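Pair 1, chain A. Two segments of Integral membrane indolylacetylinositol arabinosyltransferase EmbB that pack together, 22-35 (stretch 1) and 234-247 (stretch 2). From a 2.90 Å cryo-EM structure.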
# COMPACT_ATOMS: atom_id res chain seq x y z
N ASP A 22 -48.10 46.01 -5.47
CA ASP A 22 -46.92 45.61 -4.71
C ASP A 22 -46.07 44.57 -5.43
O ASP A 22 -44.91 44.37 -5.06
CB ASP A 22 -47.32 45.09 -3.34
CG ASP A 22 -47.86 46.19 -2.44
OD1 ASP A 22 -47.44 47.36 -2.62
OD2 ASP A 22 -48.69 45.89 -1.56
N VAL A 23 -46.61 43.90 -6.45
CA VAL A 23 -45.77 42.99 -7.22
C VAL A 23 -44.75 43.79 -8.03
O VAL A 23 -43.61 43.36 -8.19
CB VAL A 23 -46.62 42.07 -8.11
CG1 VAL A 23 -47.37 42.85 -9.18
CG2 VAL A 23 -45.75 40.99 -8.75
N ARG A 24 -45.14 44.97 -8.51
CA ARG A 24 -44.19 45.83 -9.21
C ARG A 24 -43.10 46.35 -8.29
O ARG A 24 -42.01 46.68 -8.77
CB ARG A 24 -44.93 47.01 -9.85
CG ARG A 24 -44.25 47.58 -11.09
CD ARG A 24 -45.17 48.53 -11.82
NE ARG A 24 -45.35 49.78 -11.09
CZ ARG A 24 -44.61 50.87 -11.27
NH1 ARG A 24 -43.63 50.86 -12.17
NH2 ARG A 24 -44.84 51.97 -10.56
N ILE A 25 -43.36 46.42 -6.99
CA ILE A 25 -42.34 46.85 -6.04
C ILE A 25 -41.43 45.68 -5.67
O ILE A 25 -40.21 45.82 -5.61
CB ILE A 25 -42.99 47.46 -4.79
CG1 ILE A 25 -43.72 48.76 -5.16
CG2 ILE A 25 -41.96 47.72 -3.72
CD1 ILE A 25 -44.35 49.45 -3.97
N ALA A 26 -42.02 44.50 -5.43
CA ALA A 26 -41.22 43.33 -5.12
C ALA A 26 -40.33 42.93 -6.29
O ALA A 26 -39.22 42.42 -6.08
CB ALA A 26 -42.13 42.17 -4.71
N ARG A 27 -40.78 43.17 -7.52
CA ARG A 27 -39.96 42.82 -8.68
C ARG A 27 -38.70 43.67 -8.75
O ARG A 27 -37.67 43.19 -9.23
CB ARG A 27 -40.78 42.97 -9.96
CG ARG A 27 -41.68 41.79 -10.24
CD ARG A 27 -41.94 41.64 -11.73
NE ARG A 27 -42.89 42.63 -12.22
CZ ARG A 27 -42.56 43.66 -12.98
NH1 ARG A 27 -41.30 43.84 -13.35
NH2 ARG A 27 -43.49 44.51 -13.39
N TRP A 28 -38.75 44.91 -8.27
CA TRP A 28 -37.55 45.73 -8.21
C TRP A 28 -36.71 45.39 -6.99
O TRP A 28 -35.47 45.38 -7.06
CB TRP A 28 -37.91 47.21 -8.20
CG TRP A 28 -38.41 47.73 -9.51
CD1 TRP A 28 -39.68 48.12 -9.80
CD2 TRP A 28 -37.64 47.91 -10.70
NE1 TRP A 28 -39.75 48.54 -11.11
CE2 TRP A 28 -38.52 48.42 -11.69
CE3 TRP A 28 -36.30 47.69 -11.04
CZ2 TRP A 28 -38.10 48.71 -12.98
CZ3 TRP A 28 -35.89 47.98 -12.33
CH2 TRP A 28 -36.78 48.49 -13.28
N VAL A 29 -37.35 45.13 -5.85
CA VAL A 29 -36.62 44.77 -4.64
C VAL A 29 -35.93 43.42 -4.78
O VAL A 29 -35.00 43.11 -4.02
CB VAL A 29 -37.57 44.81 -3.42
CG1 VAL A 29 -36.85 44.45 -2.13
CG2 VAL A 29 -38.19 46.18 -3.28
N ALA A 30 -36.34 42.61 -5.75
CA ALA A 30 -35.68 41.33 -5.99
C ALA A 30 -34.48 41.45 -6.92
O ALA A 30 -33.51 40.69 -6.77
CB ALA A 30 -36.67 40.32 -6.55
N THR A 31 -34.51 42.37 -7.89
CA THR A 31 -33.37 42.56 -8.79
C THR A 31 -32.33 43.49 -8.17
O THR A 31 -31.15 43.14 -8.09
CB THR A 31 -33.84 43.10 -10.14
OG1 THR A 31 -34.24 44.47 -10.00
CG2 THR A 31 -35.01 42.29 -10.67
N ILE A 32 -32.74 44.70 -7.78
CA ILE A 32 -31.90 45.51 -6.91
C ILE A 32 -31.87 44.85 -5.54
O ILE A 32 -32.84 44.20 -5.12
CB ILE A 32 -32.41 46.95 -6.84
CG1 ILE A 32 -32.64 47.50 -8.25
CG2 ILE A 32 -31.44 47.84 -6.10
CD1 ILE A 32 -33.35 48.84 -8.27
N ALA A 33 -30.75 44.99 -4.84
CA ALA A 33 -30.48 44.30 -3.58
C ALA A 33 -30.38 42.79 -3.75
O ALA A 33 -30.31 42.06 -2.76
CB ALA A 33 -31.51 44.63 -2.49
N GLY A 34 -30.39 42.30 -4.99
CA GLY A 34 -30.06 40.92 -5.27
C GLY A 34 -28.88 40.88 -6.22
O GLY A 34 -28.13 39.90 -6.26
N LEU A 35 -28.72 41.95 -7.00
CA LEU A 35 -27.54 42.13 -7.82
C LEU A 35 -26.41 42.81 -7.06
O LEU A 35 -25.24 42.42 -7.19
CB LEU A 35 -27.88 42.94 -9.08
CG LEU A 35 -28.63 42.21 -10.19
CD1 LEU A 35 -29.15 43.20 -11.22
CD2 LEU A 35 -27.74 41.17 -10.85
N VAL A 234 -30.87 38.82 2.59
CA VAL A 234 -32.13 38.43 3.21
C VAL A 234 -33.27 39.29 2.69
O VAL A 234 -34.42 38.84 2.63
CB VAL A 234 -32.03 38.47 4.74
CG1 VAL A 234 -30.92 37.55 5.23
CG2 VAL A 234 -31.83 39.89 5.24
N ILE A 235 -32.99 40.53 2.28
CA ILE A 235 -34.04 41.35 1.68
C ILE A 235 -34.48 40.76 0.35
O ILE A 235 -35.68 40.69 0.04
CB ILE A 235 -33.57 42.81 1.54
CG1 ILE A 235 -33.51 43.48 2.91
CG2 ILE A 235 -34.48 43.58 0.61
CD1 ILE A 235 -33.27 44.98 2.84
N ALA A 236 -33.52 40.30 -0.46
CA ALA A 236 -33.85 39.66 -1.73
C ALA A 236 -34.61 38.36 -1.50
O ALA A 236 -35.53 38.03 -2.25
CB ALA A 236 -32.59 39.42 -2.55
N LEU A 237 -34.23 37.61 -0.46
CA LEU A 237 -34.95 36.37 -0.16
C LEU A 237 -36.38 36.66 0.28
O LEU A 237 -37.31 35.95 -0.13
CB LEU A 237 -34.21 35.58 0.92
CG LEU A 237 -32.97 34.82 0.46
CD1 LEU A 237 -32.50 33.87 1.55
CD2 LEU A 237 -33.25 34.06 -0.83
N LEU A 238 -36.59 37.69 1.10
CA LEU A 238 -37.94 38.06 1.50
C LEU A 238 -38.76 38.52 0.30
O LEU A 238 -39.96 38.21 0.20
CB LEU A 238 -37.89 39.16 2.56
CG LEU A 238 -37.38 38.75 3.94
CD1 LEU A 238 -37.38 39.94 4.88
CD2 LEU A 238 -38.23 37.62 4.50
N ALA A 239 -38.14 39.26 -0.63
CA ALA A 239 -38.86 39.69 -1.82
C ALA A 239 -39.24 38.50 -2.70
O ALA A 239 -40.35 38.45 -3.24
CB ALA A 239 -38.02 40.69 -2.61
N LEU A 240 -38.33 37.53 -2.85
CA LEU A 240 -38.65 36.33 -3.62
C LEU A 240 -39.76 35.53 -2.95
O LEU A 240 -40.61 34.95 -3.63
CB LEU A 240 -37.39 35.48 -3.80
CG LEU A 240 -37.55 34.12 -4.48
CD1 LEU A 240 -38.17 34.28 -5.85
CD2 LEU A 240 -36.22 33.40 -4.57
N TRP A 241 -39.77 35.49 -1.62
CA TRP A 241 -40.85 34.82 -0.90
C TRP A 241 -42.19 35.51 -1.15
O TRP A 241 -43.21 34.86 -1.39
CB TRP A 241 -40.54 34.77 0.59
CG TRP A 241 -41.62 34.17 1.43
CD1 TRP A 241 -42.41 33.12 1.10
CD2 TRP A 241 -42.03 34.59 2.73
NE1 TRP A 241 -43.29 32.85 2.12
CE2 TRP A 241 -43.07 33.75 3.14
CE3 TRP A 241 -41.60 35.61 3.60
CZ2 TRP A 241 -43.71 33.88 4.37
CZ3 TRP A 241 -42.23 35.74 4.82
CH2 TRP A 241 -43.27 34.88 5.19
N ARG A 242 -42.20 36.85 -1.08
CA ARG A 242 -43.42 37.60 -1.36
C ARG A 242 -43.89 37.36 -2.79
O ARG A 242 -45.10 37.30 -3.04
CB ARG A 242 -43.19 39.08 -1.10
CG ARG A 242 -44.17 40.01 -1.79
CD ARG A 242 -45.53 39.97 -1.11
NE ARG A 242 -46.57 40.55 -1.96
CZ ARG A 242 -47.50 39.84 -2.60
NH1 ARG A 242 -47.52 38.52 -2.48
NH2 ARG A 242 -48.40 40.45 -3.35
N LEU A 243 -42.96 37.23 -3.74
CA LEU A 243 -43.35 36.92 -5.11
C LEU A 243 -43.91 35.51 -5.23
O LEU A 243 -44.85 35.27 -5.99
CB LEU A 243 -42.15 37.09 -6.05
CG LEU A 243 -41.82 38.50 -6.52
CD1 LEU A 243 -40.80 38.45 -7.64
CD2 LEU A 243 -43.07 39.22 -6.97
N ASP A 244 -43.33 34.56 -4.49
CA ASP A 244 -43.82 33.18 -4.52
C ASP A 244 -45.20 33.06 -3.89
O ASP A 244 -45.96 32.16 -4.25
CB ASP A 244 -42.83 32.26 -3.81
CG ASP A 244 -41.66 31.87 -4.68
OD1 ASP A 244 -41.63 32.28 -5.86
OD2 ASP A 244 -40.76 31.16 -4.18
N ARG A 245 -45.53 33.94 -2.96
CA ARG A 245 -46.80 33.84 -2.24
C ARG A 245 -47.98 34.29 -3.09
O ARG A 245 -49.08 34.51 -2.56
CB ARG A 245 -46.75 34.65 -0.95
CG ARG A 245 -46.27 33.88 0.26
CD ARG A 245 -45.90 34.81 1.40
NE ARG A 245 -47.08 35.34 2.07
CZ ARG A 245 -47.61 34.81 3.17
NH1 ARG A 245 -47.07 33.73 3.72
NH2 ARG A 245 -48.68 35.36 3.72
N LEU A 246 -47.78 34.43 -4.40
CA LEU A 246 -48.86 34.86 -5.27
C LEU A 246 -49.90 33.77 -5.48
O LEU A 246 -51.07 34.07 -5.77
CB LEU A 246 -48.31 35.31 -6.62
CG LEU A 246 -47.76 36.74 -6.69
CD1 LEU A 246 -47.18 37.02 -8.07
CD2 LEU A 246 -48.84 37.74 -6.35
N ASP A 247 -49.51 32.50 -5.34
CA ASP A 247 -50.45 31.41 -5.59
C ASP A 247 -51.52 31.29 -4.52
O ASP A 247 -52.42 30.45 -4.66
CB ASP A 247 -49.69 30.08 -5.71
CG ASP A 247 -48.64 29.91 -4.63
OD1 ASP A 247 -48.55 30.77 -3.74
OD2 ASP A 247 -47.91 28.90 -4.68

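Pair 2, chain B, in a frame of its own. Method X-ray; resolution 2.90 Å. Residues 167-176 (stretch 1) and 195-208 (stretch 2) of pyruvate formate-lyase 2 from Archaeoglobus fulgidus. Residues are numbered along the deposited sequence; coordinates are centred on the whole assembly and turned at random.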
# COMPACT_ATOMS: atom_id res chain seq x y z
N GLY B 167 -1.09 12.48 -29.82
CA GLY B 167 -0.04 13.09 -30.62
C GLY B 167 1.05 13.58 -29.68
O GLY B 167 0.81 13.79 -28.49
N PHE B 168 2.25 13.78 -30.22
CA PHE B 168 3.39 13.99 -29.35
C PHE B 168 3.54 15.39 -28.79
O PHE B 168 4.27 15.60 -27.82
CB PHE B 168 4.67 13.48 -30.00
CG PHE B 168 4.82 11.98 -29.92
CD1 PHE B 168 4.14 11.16 -30.78
CD2 PHE B 168 5.64 11.41 -28.97
CE1 PHE B 168 4.27 9.79 -30.70
CE2 PHE B 168 5.78 10.04 -28.89
CZ PHE B 168 5.09 9.23 -29.76
N ARG B 169 2.80 16.35 -29.35
CA ARG B 169 2.77 17.69 -28.79
C ARG B 169 1.95 17.68 -27.51
O ARG B 169 2.14 18.54 -26.64
CB ARG B 169 2.18 18.69 -29.76
CG ARG B 169 2.70 20.15 -29.59
CD ARG B 169 1.73 21.16 -30.22
NE ARG B 169 0.51 21.26 -29.44
CZ ARG B 169 -0.70 21.47 -29.95
NH1 ARG B 169 -1.77 21.56 -29.17
NH2 ARG B 169 -0.83 21.57 -31.26
N TRP B 170 1.03 16.72 -27.39
CA TRP B 170 0.27 16.57 -26.17
C TRP B 170 1.19 16.12 -25.07
O TRP B 170 1.16 16.66 -23.98
CB TRP B 170 -0.86 15.56 -26.32
CG TRP B 170 -1.74 15.50 -25.13
CD1 TRP B 170 -2.74 16.36 -24.82
CD2 TRP B 170 -1.68 14.55 -24.06
NE1 TRP B 170 -3.32 16.02 -23.63
CE2 TRP B 170 -2.69 14.90 -23.14
CE3 TRP B 170 -0.87 13.45 -23.77
CZ2 TRP B 170 -2.92 14.18 -21.95
CZ3 TRP B 170 -1.11 12.72 -22.59
CH2 TRP B 170 -2.12 13.09 -21.71
N PHE B 171 2.04 15.15 -25.39
CA PHE B 171 2.93 14.57 -24.41
C PHE B 171 3.92 15.60 -23.90
O PHE B 171 4.19 15.68 -22.70
CB PHE B 171 3.67 13.34 -24.97
CG PHE B 171 2.78 12.16 -25.17
CD1 PHE B 171 2.48 11.32 -24.12
CD2 PHE B 171 2.20 11.90 -26.39
CE1 PHE B 171 1.64 10.24 -24.30
CE2 PHE B 171 1.37 10.84 -26.56
CZ PHE B 171 1.08 10.01 -25.51
N LEU B 172 4.41 16.42 -24.83
CA LEU B 172 5.39 17.42 -24.52
C LEU B 172 4.79 18.40 -23.55
O LEU B 172 5.40 18.69 -22.50
CB LEU B 172 5.86 18.11 -25.79
CG LEU B 172 6.78 19.31 -25.65
CD1 LEU B 172 8.00 18.90 -24.89
CD2 LEU B 172 7.15 19.82 -27.03
N GLU B 173 3.59 18.87 -23.86
CA GLU B 173 2.92 19.84 -23.01
C GLU B 173 2.47 19.26 -21.67
O GLU B 173 2.50 19.95 -20.65
CB GLU B 173 1.72 20.44 -23.72
CG GLU B 173 2.09 21.34 -24.88
CD GLU B 173 0.86 21.77 -25.66
OE1 GLU B 173 -0.25 21.83 -25.06
OE2 GLU B 173 1.01 22.04 -26.86
N GLU B 174 2.05 18.00 -21.68
CA GLU B 174 1.55 17.37 -20.47
C GLU B 174 2.71 17.08 -19.55
O GLU B 174 2.59 17.29 -18.35
CB GLU B 174 0.71 16.11 -20.78
CG GLU B 174 -0.11 15.54 -19.58
CD GLU B 174 -1.10 16.53 -18.94
OE1 GLU B 174 -1.71 17.33 -19.67
OE2 GLU B 174 -1.30 16.49 -17.70
N SER B 175 3.84 16.67 -20.13
CA SER B 175 5.08 16.49 -19.37
C SER B 175 5.48 17.78 -18.73
O SER B 175 5.91 17.78 -17.57
CB SER B 175 6.24 16.01 -20.24
OG SER B 175 6.00 14.74 -20.78
N GLU B 176 5.33 18.88 -19.47
CA GLU B 176 5.62 20.21 -18.92
C GLU B 176 4.71 20.63 -17.78
O GLU B 176 5.20 21.18 -16.81
CB GLU B 176 5.68 21.27 -20.01
CG GLU B 176 7.08 21.41 -20.61
CD GLU B 176 7.10 22.01 -22.01
OE1 GLU B 176 6.01 22.26 -22.61
OE2 GLU B 176 8.22 22.22 -22.53
N PHE B 195 11.45 10.86 -15.03
CA PHE B 195 10.62 10.28 -16.08
C PHE B 195 10.05 11.35 -16.98
O PHE B 195 10.23 11.31 -18.19
CB PHE B 195 9.49 9.46 -15.50
CG PHE B 195 8.58 8.87 -16.54
CD1 PHE B 195 8.87 7.65 -17.10
CD2 PHE B 195 7.45 9.55 -16.96
CE1 PHE B 195 8.03 7.10 -18.05
CE2 PHE B 195 6.61 9.01 -17.92
CZ PHE B 195 6.90 7.79 -18.46
N TYR B 196 9.33 12.30 -16.40
CA TYR B 196 8.75 13.37 -17.18
C TYR B 196 9.79 14.25 -17.90
O TYR B 196 9.56 14.73 -19.03
CB TYR B 196 7.77 14.16 -16.33
CG TYR B 196 6.51 13.37 -16.04
CD1 TYR B 196 6.01 13.24 -14.75
CD2 TYR B 196 5.85 12.72 -17.07
CE1 TYR B 196 4.88 12.50 -14.49
CE2 TYR B 196 4.71 11.97 -16.82
CZ TYR B 196 4.22 11.86 -15.53
OH TYR B 196 3.07 11.15 -15.30
N GLN B 197 10.95 14.41 -17.27
CA GLN B 197 12.07 15.04 -17.94
C GLN B 197 12.46 14.27 -19.18
O GLN B 197 12.75 14.88 -20.21
CB GLN B 197 13.28 15.15 -17.04
CG GLN B 197 13.18 16.13 -15.88
CD GLN B 197 12.92 17.58 -16.27
OE1 GLN B 197 13.00 17.98 -17.45
NE2 GLN B 197 12.60 18.37 -15.26
N ALA B 198 12.47 12.95 -19.09
CA ALA B 198 12.84 12.13 -20.23
C ALA B 198 11.75 12.20 -21.29
O ALA B 198 12.05 12.39 -22.46
CB ALA B 198 13.08 10.70 -19.81
N ALA B 199 10.50 12.09 -20.85
CA ALA B 199 9.36 12.10 -21.74
C ALA B 199 9.35 13.37 -22.60
O ALA B 199 9.21 13.25 -23.82
CB ALA B 199 8.08 11.99 -20.94
N LYS B 200 9.52 14.53 -21.96
CA LYS B 200 9.66 15.83 -22.61
C LYS B 200 10.67 15.81 -23.76
O LYS B 200 10.31 16.05 -24.92
CB LYS B 200 10.15 16.86 -21.59
CG LYS B 200 10.35 18.28 -22.13
CD LYS B 200 10.99 19.16 -21.11
CE LYS B 200 12.01 20.07 -21.75
NZ LYS B 200 11.31 21.31 -22.22
N ILE B 201 11.92 15.53 -23.40
CA ILE B 201 13.03 15.33 -24.34
C ILE B 201 12.66 14.39 -25.49
O ILE B 201 12.81 14.73 -26.66
CB ILE B 201 14.28 14.78 -23.59
CG1 ILE B 201 14.82 15.83 -22.62
CG2 ILE B 201 15.39 14.40 -24.56
CD1 ILE B 201 15.97 15.35 -21.75
N VAL B 202 12.15 13.22 -25.15
CA VAL B 202 11.82 12.21 -26.14
C VAL B 202 10.64 12.60 -27.05
O VAL B 202 10.59 12.20 -28.22
CB VAL B 202 11.64 10.84 -25.43
CG1 VAL B 202 10.30 10.22 -25.70
CG2 VAL B 202 12.78 9.93 -25.76
N SER B 203 9.72 13.41 -26.54
CA SER B 203 8.64 13.94 -27.36
C SER B 203 9.16 14.95 -28.38
O SER B 203 8.81 14.89 -29.56
CB SER B 203 7.57 14.59 -26.49
OG SER B 203 7.08 13.66 -25.55
N GLU B 204 9.99 15.88 -27.89
CA GLU B 204 10.66 16.88 -28.71
C GLU B 204 11.43 16.26 -29.86
O GLU B 204 11.33 16.71 -30.99
CB GLU B 204 11.62 17.71 -27.86
CG GLU B 204 10.97 18.84 -27.08
CD GLU B 204 11.80 19.25 -25.87
OE1 GLU B 204 11.27 20.02 -25.03
OE2 GLU B 204 12.97 18.81 -25.74
N ALA B 205 12.19 15.22 -29.56
CA ALA B 205 12.93 14.44 -30.55
C ALA B 205 12.05 13.95 -31.70
O ALA B 205 12.41 14.11 -32.88
CB ALA B 205 13.57 13.26 -29.86
N VAL B 206 10.90 13.37 -31.34
CA VAL B 206 10.00 12.73 -32.30
C VAL B 206 9.29 13.76 -33.18
O VAL B 206 9.17 13.55 -34.39
CB VAL B 206 9.02 11.77 -31.58
CG1 VAL B 206 7.62 11.83 -32.16
CG2 VAL B 206 9.57 10.34 -31.66
N ILE B 207 8.90 14.88 -32.56
CA ILE B 207 8.34 16.04 -33.27
C ILE B 207 9.33 16.58 -34.30
O ILE B 207 9.01 16.71 -35.49
CB ILE B 207 7.91 17.15 -32.29
CG1 ILE B 207 6.74 16.66 -31.44
CG2 ILE B 207 7.50 18.42 -33.01
CD1 ILE B 207 6.39 17.59 -30.33
N ASN B 208 10.56 16.81 -33.85
CA ASN B 208 11.64 17.26 -34.71
C ASN B 208 11.99 16.27 -35.80
O ASN B 208 12.40 16.69 -36.87
CB ASN B 208 12.88 17.57 -33.88
CG ASN B 208 12.68 18.78 -32.97
OD1 ASN B 208 11.58 19.36 -32.90
ND2 ASN B 208 13.73 19.16 -32.24

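What backbone arrangement do the two pairs share? In each, two helices run roughly antiparallel, with N-to-C directions 145° apart in pair 1 and 151° in pair 2, and their axes approach to 8.2 and 8.4 Å. The backbones of 14 central residues superpose with an RMSD of 0.3 Å. A:Ala30 falls on B:Leu172 and A:Ala236 on B:Lys200, and both couples mark a point of close backbone approach: CA of A:Ala30 lies 4.9 Å from CA of A:Ala236, and CA of B:Leu172 lies 4.9 Å from CA of B:Lys200.

How do the side chains at the centre differ? Pair 1 relies on alanine. A:Ala30 CB sits 4.2 Å from A:Ala239 CB, and A:Ala26 O is 4.1 Å from the same A:Ala239 CB, so backbone and methyl groups meet directly. In pair 2 the matching B:Leu172 is far larger, and its side chain fits as a knob among B:Lys200, B:Ser203, B:Glu204 and B:Ile207. B:Leu172 CB lies 4.0 Å from CB of B:Ser203, the counterpart of A:Ala239, close to the alanine spacing; the extra bulk continues past this point, bringing B:Leu172 CD1 to 3.7 Å from B:Lys200 CG.

How is the matched position A:Ala26 and B:Phe168 packed? A:Ala26 CB touches A:Leu243 CD2 at 3.8 Å and A:Arg242 CG at 4.2 Å. The two partners match B:Ile207 and B:Val206; B:Phe168 meets B:Val206 with its ring, and B:Ile207 with its CB and backbone O. B:Val206 CG1 lies over one face of that ring, 3.7 Å from the centroid of B:Phe168, while B:Phe168 CB approaches B:Ile207 CG1 at 4.1 Å. The leucine and isoleucine side-chain centres fall only 0.4 Å apart, so one apolar group serves a methyl in one pair and an aromatic residue in the other.

Where does polarity enter? No hydrogen bond crosses between the stretches of pair 1; A:Val29 CG1 meets A:Ile235 CG2 at 3.7 Å, an apolar contact. The matching B:Phe171 and B:Ala199 instead lend their carbonyls to serines of their own helices: B:Ser175 OG donates to B:Phe171 O at 2.8 Å, and B:Ser203 OG to B:Ala199 O at 2.8 Å. These bonds satisfy hydroxyls that lie within the interface. Charge joins the helices as well, through a salt bridge in which B:Lys200 NZ makes a weak hydrogen bond to B:Glu176 OE2 at 3.2 Å. The same amine, B:Lys200 NZ, reaches B:Glu204 OE1 at 3.1 Å, placing its positive charge near both carboxylates.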